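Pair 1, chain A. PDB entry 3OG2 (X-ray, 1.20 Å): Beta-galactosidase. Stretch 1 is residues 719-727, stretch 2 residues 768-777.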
# COMPACT_ATOMS: atom_id res chain seq x y z
N PHE A 719 -7.17 7.73 46.23
CA PHE A 719 -6.48 7.32 47.44
C PHE A 719 -6.78 8.30 48.56
O PHE A 719 -7.18 9.46 48.29
CB PHE A 719 -4.95 7.23 47.22
CG PHE A 719 -4.23 8.55 46.98
CD1 PHE A 719 -4.05 9.02 45.66
CD2 PHE A 719 -3.72 9.30 48.04
CE1 PHE A 719 -3.36 10.23 45.48
CE2 PHE A 719 -3.07 10.50 47.86
CZ PHE A 719 -2.86 10.96 46.55
N THR A 720 -6.53 7.87 49.80
CA THR A 720 -6.62 8.79 50.95
C THR A 720 -5.24 9.14 51.40
O THR A 720 -4.42 8.27 51.62
CB THR A 720 -7.39 8.03 52.06
OG1 THR A 720 -8.70 7.72 51.56
CG2 THR A 720 -7.45 8.96 53.27
N ALA A 721 -4.94 10.44 51.49
CA ALA A 721 -3.59 10.81 51.88
C ALA A 721 -3.27 10.33 53.27
O ALA A 721 -4.05 10.58 54.21
CB ALA A 721 -3.38 12.32 51.75
N ARG A 722 -2.10 9.72 53.43
CA ARG A 722 -1.60 9.31 54.74
C ARG A 722 -0.61 10.28 55.32
O ARG A 722 -0.57 10.48 56.54
CB ARG A 722 -0.97 7.91 54.66
CG ARG A 722 -2.13 6.93 54.38
CD ARG A 722 -2.13 5.87 55.48
NE ARG A 722 -2.33 4.57 54.81
CZ ARG A 722 -1.33 3.69 54.81
NH1 ARG A 722 -0.21 4.06 55.42
NH2 ARG A 722 -1.45 2.52 54.23
N THR A 723 0.21 10.88 54.47
CA THR A 723 1.14 11.95 54.87
C THR A 723 1.04 13.12 53.88
O THR A 723 0.47 12.99 52.82
CB THR A 723 2.58 11.43 54.93
OG1 THR A 723 2.96 10.82 53.68
CG2 THR A 723 2.70 10.33 55.99
N ALA A 724 1.56 14.26 54.31
CA ALA A 724 1.43 15.44 53.47
C ALA A 724 2.23 15.31 52.18
O ALA A 724 1.88 15.92 51.18
CB ALA A 724 1.88 16.64 54.28
N ARG A 725 3.31 14.54 52.21
CA ARG A 725 4.04 14.28 50.98
C ARG A 725 4.05 12.79 50.72
O ARG A 725 4.32 12.01 51.65
CB ARG A 725 5.50 14.78 51.14
CG ARG A 725 6.30 14.58 49.86
CD ARG A 725 7.65 15.27 49.94
NE ARG A 725 7.52 16.74 49.77
CZ ARG A 725 8.55 17.56 49.76
NH1 ARG A 725 9.79 17.09 49.93
NH2 ARG A 725 8.31 18.88 49.58
N GLN A 726 3.74 12.39 49.47
CA GLN A 726 3.74 10.99 49.07
C GLN A 726 4.55 10.88 47.79
O GLN A 726 4.69 11.89 47.09
CB GLN A 726 2.30 10.50 48.92
CG GLN A 726 1.65 10.56 50.33
CD GLN A 726 0.36 9.84 50.47
OE1 GLN A 726 -0.12 9.59 51.56
NE2 GLN A 726 -0.24 9.44 49.33
N GLN A 727 5.03 9.66 47.54
CA GLN A 727 5.84 9.43 46.37
C GLN A 727 5.07 8.45 45.49
O GLN A 727 4.65 7.40 45.95
CB GLN A 727 7.19 8.85 46.77
CG GLN A 727 8.02 9.80 47.67
CD GLN A 727 8.34 11.16 47.12
OE1 GLN A 727 8.54 12.10 47.95
NE2 GLN A 727 8.41 11.32 45.80
N ASP A 768 2.86 16.40 46.71
CA ASP A 768 3.13 17.17 47.92
C ASP A 768 1.95 18.00 48.38
O ASP A 768 0.99 18.21 47.61
CB ASP A 768 4.28 18.14 47.58
CG ASP A 768 4.99 18.63 48.83
OD1 ASP A 768 4.87 18.10 49.95
OD2 ASP A 768 5.74 19.63 48.66
N ARG A 769 2.02 18.50 49.63
CA ARG A 769 1.08 19.46 50.15
C ARG A 769 -0.33 18.86 50.24
O ARG A 769 -1.35 19.53 50.01
CB ARG A 769 1.08 20.75 49.33
CG ARG A 769 2.48 21.39 49.40
CD ARG A 769 2.57 22.70 48.62
NE ARG A 769 2.54 22.46 47.16
CZ ARG A 769 1.49 22.79 46.43
NH1 ARG A 769 0.43 23.35 46.98
NH2 ARG A 769 1.51 22.56 45.14
N LEU A 770 -0.36 17.58 50.60
CA LEU A 770 -1.66 16.88 50.78
C LEU A 770 -2.20 17.06 52.20
O LEU A 770 -1.40 17.15 53.16
CB LEU A 770 -1.52 15.36 50.53
CG LEU A 770 -0.77 15.00 49.25
CD1 LEU A 770 -0.61 13.48 49.19
CD2 LEU A 770 -1.49 15.50 48.01
N VAL A 771 -3.53 17.06 52.28
CA VAL A 771 -4.21 17.11 53.58
C VAL A 771 -4.41 15.69 54.07
O VAL A 771 -5.15 14.91 53.43
CB VAL A 771 -5.55 17.83 53.42
CG1 VAL A 771 -6.31 17.82 54.77
CG2 VAL A 771 -5.27 19.26 52.94
N ARG A 772 -3.78 15.33 55.18
CA ARG A 772 -3.93 13.96 55.66
C ARG A 772 -5.39 13.59 55.87
O ARG A 772 -6.17 14.38 56.45
CB ARG A 772 -3.14 13.77 56.97
CG ARG A 772 -1.64 13.81 56.89
CD ARG A 772 -0.91 13.78 58.20
NE ARG A 772 -1.55 13.07 59.28
CZ ARG A 772 -0.84 12.38 60.19
NH1 ARG A 772 0.49 12.31 60.14
NH2 ARG A 772 -1.50 11.75 61.16
N GLY A 773 -5.73 12.36 55.45
CA GLY A 773 -7.12 11.95 55.60
C GLY A 773 -8.06 12.33 54.47
O GLY A 773 -9.19 11.82 54.38
N ARG A 774 -7.64 13.21 53.56
CA ARG A 774 -8.50 13.65 52.46
C ARG A 774 -8.33 12.71 51.30
O ARG A 774 -7.24 12.17 51.09
CB ARG A 774 -8.12 15.10 52.10
CG ARG A 774 -8.99 15.72 51.03
CD ARG A 774 -8.64 17.20 50.82
NE ARG A 774 -9.03 17.96 52.03
CZ ARG A 774 -9.10 19.30 51.99
NH1 ARG A 774 -8.78 19.93 50.87
NH2 ARG A 774 -9.44 20.08 53.00
N ARG A 775 -9.37 12.50 50.53
CA ARG A 775 -9.32 11.71 49.31
C ARG A 775 -8.89 12.59 48.14
O ARG A 775 -9.33 13.73 47.96
CB ARG A 775 -10.71 11.16 49.03
CG ARG A 775 -10.66 10.22 47.79
CD ARG A 775 -11.93 9.40 47.74
NE ARG A 775 -11.77 8.06 48.30
CZ ARG A 775 -12.75 7.14 48.31
NH1 ARG A 775 -13.93 7.45 47.80
NH2 ARG A 775 -12.57 5.93 48.82
N TYR A 776 -8.01 12.03 47.34
CA TYR A 776 -7.50 12.62 46.13
C TYR A 776 -7.72 11.70 44.94
O TYR A 776 -7.84 10.49 45.12
CB TYR A 776 -5.94 12.82 46.26
CG TYR A 776 -5.68 13.96 47.22
CD1 TYR A 776 -5.60 13.70 48.60
CD2 TYR A 776 -5.53 15.26 46.77
CE1 TYR A 776 -5.36 14.75 49.50
CE2 TYR A 776 -5.31 16.32 47.65
CZ TYR A 776 -5.23 16.04 49.02
OH TYR A 776 -5.03 17.05 49.91
N ILE A 777 -7.76 12.29 43.76
CA ILE A 777 -7.95 11.47 42.55
C ILE A 777 -6.83 11.76 41.55
O ILE A 777 -6.68 12.92 41.14
CB ILE A 777 -9.33 11.71 41.87
CG1 ILE A 777 -10.45 11.44 42.86
CG2 ILE A 777 -9.43 10.85 40.64
CD1 ILE A 777 -11.86 11.68 42.28
O HOH W 1 -9.73 6.66 48.94

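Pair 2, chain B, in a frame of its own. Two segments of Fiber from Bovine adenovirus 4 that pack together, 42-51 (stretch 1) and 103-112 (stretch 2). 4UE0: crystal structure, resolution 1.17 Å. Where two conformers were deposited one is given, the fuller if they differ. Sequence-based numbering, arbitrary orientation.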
# COMPACT_ATOMS: atom_id res chain seq x y z
N GLN B 42 -8.90 -1.01 6.97
CA GLN B 42 -8.82 -2.21 7.77
C GLN B 42 -10.22 -2.65 8.24
O GLN B 42 -11.12 -1.84 8.41
CB GLN B 42 -7.88 -2.02 8.95
CG GLN B 42 -8.37 -1.03 9.98
CD GLN B 42 -7.31 -0.78 11.03
OE1 GLN B 42 -6.17 -0.43 10.71
NE2 GLN B 42 -7.66 -0.98 12.28
N PHE B 43 -10.37 -3.95 8.42
CA PHE B 43 -11.63 -4.48 8.89
C PHE B 43 -11.40 -5.75 9.66
O PHE B 43 -10.36 -6.41 9.54
CB PHE B 43 -12.60 -4.72 7.73
CG PHE B 43 -12.19 -5.83 6.79
CD1 PHE B 43 -11.25 -5.58 5.79
CD2 PHE B 43 -12.70 -7.10 6.90
CE1 PHE B 43 -10.84 -6.58 4.93
CE2 PHE B 43 -12.29 -8.11 6.05
CZ PHE B 43 -11.35 -7.85 5.07
N MET B 44 -12.40 -6.13 10.45
CA MET B 44 -12.31 -7.29 11.32
C MET B 44 -13.42 -8.28 10.94
O MET B 44 -14.59 -8.13 11.36
CB MET B 44 -12.38 -7.00 12.81
CG MET B 44 -12.13 -8.26 13.60
SD MET B 44 -12.20 -7.95 15.37
CE MET B 44 -10.54 -7.34 15.64
N PRO B 45 -13.10 -9.29 10.15
CA PRO B 45 -14.09 -10.30 9.84
C PRO B 45 -14.40 -11.11 11.09
O PRO B 45 -13.52 -11.35 11.92
CB PRO B 45 -13.40 -11.15 8.77
CG PRO B 45 -11.96 -11.08 9.12
CD PRO B 45 -11.76 -9.66 9.61
N THR B 46 -15.62 -11.61 11.19
CA THR B 46 -16.07 -12.35 12.36
C THR B 46 -16.22 -13.84 12.09
O THR B 46 -16.64 -14.59 12.97
CB THR B 46 -17.43 -11.78 12.84
OG1 THR B 46 -18.33 -11.80 11.74
CG2 THR B 46 -17.27 -10.35 13.30
N SER B 47 -15.88 -14.25 10.88
CA SER B 47 -15.96 -15.65 10.46
C SER B 47 -14.89 -15.86 9.38
O SER B 47 -14.28 -14.91 8.90
CB SER B 47 -17.34 -16.02 9.94
OG SER B 47 -17.68 -15.31 8.77
N ASP B 48 -14.69 -17.11 9.02
CA ASP B 48 -13.63 -17.50 8.11
C ASP B 48 -14.06 -17.33 6.67
O ASP B 48 -14.09 -18.26 5.89
CB ASP B 48 -13.16 -18.92 8.41
CG ASP B 48 -14.22 -19.97 8.16
OD1 ASP B 48 -15.43 -19.65 8.25
OD2 ASP B 48 -13.84 -21.15 7.88
N VAL B 49 -14.37 -16.10 6.30
CA VAL B 49 -14.82 -15.80 4.97
C VAL B 49 -13.72 -15.89 3.93
O VAL B 49 -12.54 -15.59 4.18
CB VAL B 49 -15.51 -14.44 4.83
CG1 VAL B 49 -16.70 -14.31 5.75
CG2 VAL B 49 -14.56 -13.33 5.06
N THR B 50 -14.13 -16.31 2.74
CA THR B 50 -13.28 -16.29 1.57
C THR B 50 -13.75 -15.26 0.56
O THR B 50 -12.98 -14.85 -0.30
CB THR B 50 -13.22 -17.67 0.87
OG1 THR B 50 -14.54 -18.14 0.59
CG2 THR B 50 -12.55 -18.66 1.76
N THR B 51 -15.01 -14.87 0.63
CA THR B 51 -15.59 -13.95 -0.36
C THR B 51 -16.51 -12.97 0.33
O THR B 51 -17.31 -13.37 1.18
CB THR B 51 -16.41 -14.69 -1.44
OG1 THR B 51 -15.65 -15.79 -1.98
CG2 THR B 51 -16.86 -13.75 -2.54
N SER B 103 -7.30 -17.25 0.52
CA SER B 103 -7.63 -18.29 1.46
C SER B 103 -8.56 -17.67 2.50
O SER B 103 -8.74 -16.44 2.55
CB SER B 103 -6.36 -18.95 2.00
OG SER B 103 -5.60 -18.11 2.76
N SER B 104 -9.14 -18.52 3.32
CA SER B 104 -10.09 -18.04 4.31
C SER B 104 -9.40 -17.15 5.35
O SER B 104 -8.33 -17.45 5.85
CB SER B 104 -10.82 -19.21 4.98
OG SER B 104 -9.93 -20.04 5.70
N LEU B 105 -10.07 -16.07 5.69
CA LEU B 105 -9.56 -15.16 6.70
C LEU B 105 -9.72 -15.78 8.11
O LEU B 105 -10.58 -16.63 8.35
CB LEU B 105 -10.31 -13.83 6.63
CG LEU B 105 -10.20 -13.08 5.31
CD1 LEU B 105 -11.09 -11.85 5.34
CD2 LEU B 105 -8.78 -12.66 5.05
N GLU B 106 -8.84 -15.39 9.02
CA GLU B 106 -8.97 -15.78 10.42
C GLU B 106 -10.05 -14.92 11.08
O GLU B 106 -9.99 -13.69 11.02
CB GLU B 106 -7.68 -15.55 11.19
CG GLU B 106 -6.49 -16.30 10.64
CD GLU B 106 -6.62 -17.79 10.81
OE1 GLU B 106 -7.13 -18.24 11.86
OE2 GLU B 106 -6.21 -18.52 9.89
N PRO B 107 -11.01 -15.54 11.76
CA PRO B 107 -12.00 -14.73 12.46
C PRO B 107 -11.40 -13.86 13.56
O PRO B 107 -10.50 -14.29 14.27
CB PRO B 107 -12.92 -15.79 13.10
CG PRO B 107 -12.72 -17.05 12.31
CD PRO B 107 -11.28 -16.99 11.91
N ASN B 108 -11.96 -12.67 13.73
CA ASN B 108 -11.69 -11.82 14.90
C ASN B 108 -10.25 -11.31 14.99
O ASN B 108 -9.76 -11.00 16.07
CB ASN B 108 -12.14 -12.51 16.19
CG ASN B 108 -13.56 -13.01 16.09
OD1 ASN B 108 -13.86 -14.20 16.34
ND2 ASN B 108 -14.44 -12.14 15.65
N ILE B 109 -9.60 -11.20 13.84
CA ILE B 109 -8.29 -10.61 13.73
C ILE B 109 -8.37 -9.54 12.65
O ILE B 109 -8.91 -9.76 11.57
CB ILE B 109 -7.22 -11.67 13.37
CG1 ILE B 109 -7.09 -12.69 14.49
CG2 ILE B 109 -5.89 -10.97 13.05
CD1 ILE B 109 -6.06 -13.76 14.22
N MET B 110 -7.80 -8.37 12.92
CA MET B 110 -7.85 -7.29 11.97
C MET B 110 -7.13 -7.63 10.67
O MET B 110 -6.06 -8.22 10.68
CB MET B 110 -7.22 -6.03 12.57
CG MET B 110 -7.59 -4.76 11.84
SD MET B 110 -9.32 -4.24 12.02
CE MET B 110 -9.31 -3.75 13.74
N VAL B 111 -7.71 -7.21 9.55
CA VAL B 111 -7.12 -7.32 8.22
C VAL B 111 -6.63 -5.93 7.85
O VAL B 111 -7.36 -4.95 8.01
CB VAL B 111 -8.15 -7.79 7.19
CG1 VAL B 111 -7.56 -7.85 5.80
CG2 VAL B 111 -8.72 -9.16 7.56
N SER B 112 -5.38 -5.84 7.35
CA SER B 112 -4.84 -4.54 6.97
C SER B 112 -5.59 -3.91 5.79
O SER B 112 -6.14 -4.59 4.93
CB SER B 112 -3.37 -4.66 6.63
OG SER B 112 -3.14 -5.63 5.62
O HOH W 2 -16.49 -15.29 15.58

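Both pairs set two antiparallel segments side by side, and one segment makes a type II beta turn. The backbones superpose with an RMSD of 0.8 Å. The turn runs from Val A771 to Arg A774 in pair 1 and from Glu B106 to Ile B109 in pair 2.

Phe A719 matches Phe B43, and Tyr A776 matches Val B111. In pair 1, Tyr A776 N donates to Phe A719 O (2.9 Å) and Phe A719 N to Tyr A776 O (3.0 Å). In pair 2, Val B111 N donates to Phe B43 O (2.8 Å) and Phe B43 N to Val B111 O (3.2 Å). The turn is tied alike: Gly A773 N donates to Ala A721 O (2.7 Å) and Asn B108 N to Pro B45 O (2.7 Å).

Two bonds differ. Ala A721 N donates to Arg A774 O at 2.9 Å, but Pro B45, at the matching position, has no N-H to give. Pro B45 CD instead lies 3.5 Å from Ile B109 O. The matched leucines use different acceptors. Leu A770 N donates to Ala A724 O (2.8 Å), but Leu B105 N donates to Val B49 O (2.9 Å), one matched position further along.

Gly A773 and Asn B108 both have positive phi, 86° and 65°. A side chain at Gly A773 would be jammed against the preceding carbonyl. Asn B108 carries a side chain, and a water donates to both Asn B108 OD1 (2.9 Å) and Thr B46 O (2.7 Å).

The apolar centre is built alike. Both phenylalanines have chi1 of 67°, and each ring has its partner over one face. Tyr A776 CB lies 3.9 Å from the centroid of the Phe A719 ring; Val B111 CB lies 4.0 Å from that of Phe B43. Matched leucines sit at the ring edges. Leu A770 CD1 is 4.1 Å from Phe A719 CE2, and Leu B105 CD1 is 4.0 Å from Phe B43 CE2.

At the matched positions Arg A725 and Val B49 the chemistry changes. Arg A725 forms a two-pronged salt bridge with Asp A768: NE to OD1 is 3.0 Å and NH2 to OD2 is 2.8 Å. Val B49 instead packs its CG2 3.8 Å from Leu B105 CD1.

Thr A720 OG1 and Arg A775 NE share a water, at 3.0 Å and 2.6 Å. At the matched positions, Met B44 CB and Met B110 SD make an apolar contact at 4.2 Å.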